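Local coordinates for phenol hydroxylase component phN (Pseudomonas stutzeri, PDB 3U52), which probably forms the iron-bearing hydroxylase subunit of a multicomponent phenol hydroxylase, oxidising aromatic substrates at a carboxylate-bound diiron centre, at residues 149-152 with 153-157; 76-79 with 80-84. One frame throughout, in Å; residues are numbered along the deposited sequence.

Interaction 1. Residues 149-152 with 153-157; sequences MSHY and NKHFN. With CU (copper (II) ion), chain J.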
loop_
_atom_site.group_PDB
_atom_site.type_symbol
_atom_site.label_atom_id
_atom_site.label_comp_id
_atom_site.label_asym_id
_atom_site.label_seq_id
_atom_site.Cartn_x
_atom_site.Cartn_y
_atom_site.Cartn_z
ATOM N N MET A 149 -1.319 -2.113 -15.780
ATOM C CA MET A 149 -1.535 -3.116 -16.819
ATOM C C MET A 149 -0.355 -4.082 -16.961
ATOM O O MET A 149 -0.467 -5.118 -17.618
ATOM C CB MET A 149 -1.767 -2.439 -18.164
ATOM C CG MET A 149 -3.113 -1.679 -18.305
ATOM S SD MET A 149 -4.445 -2.826 -17.874
ATOM C CE MET A 149 -4.905 -2.444 -16.185
ATOM N N SER A 150 0.753 -3.758 -16.311
ATOM C CA SER A 150 1.985 -4.474 -16.503
ATOM C C SER A 150 1.824 -5.964 -16.253
ATOM O O SER A 150 2.286 -6.786 -17.032
ATOM C CB SER A 150 3.036 -3.928 -15.559
ATOM O OG SER A 150 4.295 -4.397 -15.986
ATOM N N HIS A 151 1.124 -6.295 -15.181
ATOM C CA HIS A 151 1.015 -7.671 -14.742
ATOM C C HIS A 151 0.019 -8.385 -15.668
ATOM O O HIS A 151 0.185 -9.578 -15.935
ATOM C CB HIS A 151 0.547 -7.720 -13.275
ATOM C CG HIS A 151 0.498 -9.112 -12.703
ATOM N ND1 HIS A 151 1.637 -9.821 -12.378
ATOM C CD2 HIS A 151 -0.546 -9.933 -12.443
ATOM C CE1 HIS A 151 1.292 -10.995 -11.880
ATOM N NE2 HIS A 151 -0.029 -11.083 -11.905
ATOM N N TYR A 152 -0.956 -7.655 -16.203
ATOM C CA TYR A 152 -1.911 -8.266 -17.169
ATOM C C TYR A 152 -1.199 -8.640 -18.464
ATOM O O TYR A 152 -1.450 -9.707 -19.036
ATOM C CB TYR A 152 -3.135 -7.391 -17.429
ATOM C CG TYR A 152 -4.131 -7.364 -16.279
ATOM C CD1 TYR A 152 -4.207 -6.280 -15.416
ATOM C CD2 TYR A 152 -5.028 -8.434 -16.089
ATOM C CE1 TYR A 152 -5.154 -6.261 -14.361
ATOM C CE2 TYR A 152 -5.925 -8.452 -15.045
ATOM C CZ TYR A 152 -6.004 -7.359 -14.190
ATOM O OH TYR A 152 -6.922 -7.400 -13.157
ATOM N N ASN A 153 -0.290 -7.761 -18.898
ATOM C CA ASN A 153 0.564 -7.972 -20.068
ATOM C C ASN A 153 1.442 -9.223 -19.960
ATOM O O ASN A 153 1.742 -9.875 -20.973
ATOM C CB ASN A 153 1.451 -6.739 -20.330
ATOM C CG ASN A 153 2.425 -6.967 -21.490
ATOM O OD1 ASN A 153 3.673 -6.936 -21.315
ATOM N ND2 ASN A 153 1.879 -7.238 -22.660
ATOM N N LYS A 154 1.861 -9.578 -18.749
ATOM C CA LYS A 154 2.605 -10.841 -18.583
ATOM C C LYS A 154 1.791 -12.115 -18.779
ATOM O O LYS A 154 2.389 -13.196 -19.025
ATOM C CB LYS A 154 3.269 -10.887 -17.214
ATOM C CG LYS A 154 4.176 -9.669 -17.006
ATOM C CD LYS A 154 4.931 -9.738 -15.701
ATOM C CE LYS A 154 5.617 -8.420 -15.454
ATOM N NZ LYS A 154 6.554 -8.535 -14.285
ATOM N N HIS A 155 0.470 -12.031 -18.657
ATOM C CA HIS A 155 -0.353 -13.248 -18.608
ATOM C C HIS A 155 -1.410 -13.358 -19.705
ATOM O O HIS A 155 -2.056 -14.418 -19.828
ATOM C CB HIS A 155 -1.037 -13.389 -17.242
ATOM C CG HIS A 155 -0.069 -13.692 -16.139
ATOM N ND1 HIS A 155 0.430 -14.962 -15.927
ATOM C CD2 HIS A 155 0.545 -12.887 -15.236
ATOM C CE1 HIS A 155 1.318 -14.934 -14.946
ATOM N NE2 HIS A 155 1.392 -13.689 -14.491
ATOM N N PHE A 156 -1.627 -12.254 -20.425
ATOM C CA PHE A 156 -2.676 -12.169 -21.459
ATOM C C PHE A 156 -2.136 -11.523 -22.754
ATOM O O PHE A 156 -1.134 -10.825 -22.715
ATOM C CB PHE A 156 -3.919 -11.397 -20.942
ATOM C CG PHE A 156 -4.607 -12.068 -19.756
ATOM C CD1 PHE A 156 -5.523 -13.102 -19.944
ATOM C CD2 PHE A 156 -4.276 -11.691 -18.455
ATOM C CE1 PHE A 156 -6.131 -13.746 -18.852
ATOM C CE2 PHE A 156 -4.884 -12.292 -17.336
ATOM C CZ PHE A 156 -5.828 -13.324 -17.532
ATOM N N ASN A 157 -2.805 -11.754 -23.886
ATOM C CA ASN A 157 -2.258 -11.313 -25.179
ATOM C C ASN A 157 -2.876 -9.963 -25.489
ATOM O O ASN A 157 -3.789 -9.553 -24.807
ATOM C CB ASN A 157 -2.517 -12.369 -26.267
ATOM C CG ASN A 157 -1.642 -13.636 -26.087
ATOM O OD1 ASN A 157 -0.459 -13.524 -25.779
ATOM N ND2 ASN A 157 -2.238 -14.831 -26.244
HETATM CU CU CU J . -0.470 -16.450 -17.084
#
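The carbonyl oxygen of Tyr-152 receives two backbone N-H groups from the turn that follows it. His-155 N, 3.0 Å from Tyr-152 O, donates from above the carbonyl plane, whereas Phe-156 N makes a bent, weak bond to the same oxygen. His-155 N reaches back only three residues, the tighter turn with which helix 125-155 nears its end; Asn-153 N to Met-149 O, 2.9 Å, still spans four. There the helix supplies a copper ligand, His-155 ND1, 2.1 Å from the copper ion that His-494 also binds. Chi1 of -69° sets His-155 CG beside the backbone N, and the CD2-NE2 edge, not ND1, lies nearest His-151. His-155 CD2 stands 3.8 Å above the His-151 ring plane, near the rim, with the two planes at 56°. The same CD2 is 3.4 Å from His-151 O. His-85 stacks on His-155 and is hydrogen-bonded to His-151 NE2. With an alanine in place of His-151, His-85 would probably lose its hydrogen-bonding mate, and a gap would open beside the CD2 edge of the copper-binding ring. Tyr-152 and Phe-156 lie side by side, Tyr-152 CD2 to Phe-156 CE2 4.1 Å, while the tyrosine hydroxyl bonds to Asp-219.

Interaction 2. Residues 76-79 with 80-84; sequences FDAF and AQNNG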
loop_
_atom_site.group_PDB
_atom_site.type_symbol
_atom_site.label_atom_id
_atom_site.label_comp_id
_atom_site.label_asym_id
_atom_site.label_seq_id
_atom_site.Cartn_x
_atom_site.Cartn_y
_atom_site.Cartn_z
ATOM N N PHE A 76 -0.408 -2.318 -5.982
ATOM C CA PHE A 76 0.009 -2.903 -7.268
ATOM C C PHE A 76 0.994 -4.075 -7.073
ATOM O O PHE A 76 0.948 -5.072 -7.844
ATOM C CB PHE A 76 0.707 -1.867 -8.183
ATOM C CG PHE A 76 -0.217 -0.906 -8.873
ATOM C CD1 PHE A 76 -1.590 -1.089 -8.892
ATOM C CD2 PHE A 76 0.322 0.169 -9.575
ATOM C CE1 PHE A 76 -2.437 -0.170 -9.567
ATOM C CE2 PHE A 76 -0.508 1.113 -10.234
ATOM C CZ PHE A 76 -1.880 0.923 -10.258
ATOM N N ASP A 77 1.960 -3.918 -6.159
ATOM C CA ASP A 77 2.918 -4.972 -5.879
ATOM C C ASP A 77 2.249 -6.191 -5.243
ATOM O O ASP A 77 2.665 -7.310 -5.523
ATOM C CB ASP A 77 4.042 -4.526 -4.926
ATOM C CG ASP A 77 4.940 -3.443 -5.503
ATOM O OD1 ASP A 77 5.410 -2.631 -4.678
ATOM O OD2 ASP A 77 5.205 -3.401 -6.739
ATOM N N ALA A 78 1.275 -5.971 -4.358
ATOM C CA ALA A 78 0.540 -7.036 -3.677
ATOM C C ALA A 78 -0.311 -7.840 -4.678
ATOM O O ALA A 78 -0.463 -9.088 -4.552
ATOM C CB ALA A 78 -0.392 -6.441 -2.620
ATOM N N PHE A 79 -0.905 -7.104 -5.608
ATOM C CA PHE A 79 -1.703 -7.680 -6.696
ATOM C C PHE A 79 -0.868 -8.646 -7.505
ATOM O O PHE A 79 -1.284 -9.796 -7.717
ATOM C CB PHE A 79 -2.276 -6.550 -7.569
ATOM C CG PHE A 79 -3.083 -7.023 -8.742
ATOM C CD1 PHE A 79 -4.417 -7.316 -8.602
ATOM C CD2 PHE A 79 -2.490 -7.145 -10.003
ATOM C CE1 PHE A 79 -5.186 -7.758 -9.718
ATOM C CE2 PHE A 79 -3.241 -7.577 -11.099
ATOM C CZ PHE A 79 -4.579 -7.878 -10.944
ATOM N N ALA A 80 0.317 -8.198 -7.926
ATOM C CA ALA A 80 1.251 -8.976 -8.721
ATOM C C ALA A 80 1.846 -10.170 -7.956
ATOM O O ALA A 80 1.926 -11.275 -8.523
ATOM C CB ALA A 80 2.388 -8.071 -9.252
ATOM N N GLN A 81 2.286 -9.924 -6.709
ATOM C CA GLN A 81 2.871 -10.956 -5.852
ATOM C C GLN A 81 1.847 -12.075 -5.566
ATOM O O GLN A 81 2.228 -13.253 -5.526
ATOM C CB GLN A 81 3.584 -10.369 -4.589
ATOM C CG GLN A 81 2.984 -10.620 -3.162
ATOM C CD GLN A 81 3.052 -9.354 -2.160
ATOM O OE1 GLN A 81 3.942 -8.466 -2.281
ATOM N NE2 GLN A 81 2.087 -9.300 -1.168
ATOM N N ASN A 82 0.566 -11.707 -5.453
ATOM C CA ASN A 82 -0.520 -12.654 -5.187
ATOM C C ASN A 82 -1.314 -13.147 -6.407
ATOM O O ASN A 82 -2.403 -13.721 -6.262
ATOM C CB ASN A 82 -1.422 -12.127 -4.072
ATOM C CG ASN A 82 -0.649 -11.996 -2.745
ATOM O OD1 ASN A 82 -0.245 -13.005 -2.157
ATOM N ND2 ASN A 82 -0.369 -10.756 -2.329
ATOM N N ASN A 83 -0.747 -12.954 -7.600
ATOM C CA ASN A 83 -1.392 -13.325 -8.860
ATOM C C ASN A 83 -2.851 -12.971 -8.895
ATOM O O ASN A 83 -3.723 -13.814 -9.093
ATOM C CB ASN A 83 -1.158 -14.797 -9.152
ATOM C CG ASN A 83 0.270 -15.072 -9.525
ATOM O OD1 ASN A 83 0.839 -14.462 -10.464
ATOM N ND2 ASN A 83 0.883 -15.967 -8.776
ATOM N N GLY A 84 -3.115 -11.693 -8.678
ATOM C CA GLY A 84 -4.455 -11.214 -8.610
ATOM C C GLY A 84 -5.216 -11.295 -9.924
ATOM O O GLY A 84 -6.438 -11.212 -9.912
#
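Gly-84 lies against the face of the Phe-79 ring, its CA 4.0 Å from the ring centroid and 23° off the normal, a CH-pi contact; a beta carbon on this residue would fall 2.5 Å from Phe-79 CD1, in a place the ring already takes. The offset is toward the rim, and the glycine backbone runs on past the ring, so that Gly-84 C comes within 3.5 Å of Phe-79 CE1. Phe-79 has its CG anti to the backbone N (chi1 178°), beside the carbonyl carbon, and the ring then lies under Gly-84. Asn-82 bonds back to the helix too. Ala-78 O accepts twice from Asn-82: from the backbone N at 3.0 Å, and from the side-chain ND2 at 2.8 Å, so the amide folds back over the helix end, which restrains its rotation. The donors reach this oxygen differently, N from above the carbonyl plane and ND2 only moderately tilted from it. Val-223 of the second subunit packs on Asn-82, and Asp-77 forms a salt bridge with a basic side chain of another protein chain. Asn-83 has a positive phi (42°), which reverses the backbone and sends Gly-84 N back to Phe-79 O at 2.8 Å, while Asn-83 N bonds to Ala-80 O at 3.3 Å. These two bonds, with Asn-83 as the C-prime residue, define the Schellman motif that ends helix 58-81.

How the interactions relate
Two helix ends meet here, their contact centres 12 Å apart. Directly after Gly-84 of interaction 2 comes His-85, which joins the histidines of interaction 1 beside copper. The ends also touch directly. Tyr-152 OH packs 3.3 Å from Phe-79 CZ, and His-151 CE1 lies 3.4 Å from Ala-80 O, so the imidazole that flanks the copper ligand rests on the end of helix 58-81. The Asn-83 side chain is itself about 7 Å from the copper ion. At the other end of interaction 1, the Met-149 side chain lines a xenon pocket, about 4 Å from the gas atom, and is about 14 Å from a bound iron (Fe(III)) ion; the copper ligands, His-155 and His-494, are not among the iron ligands.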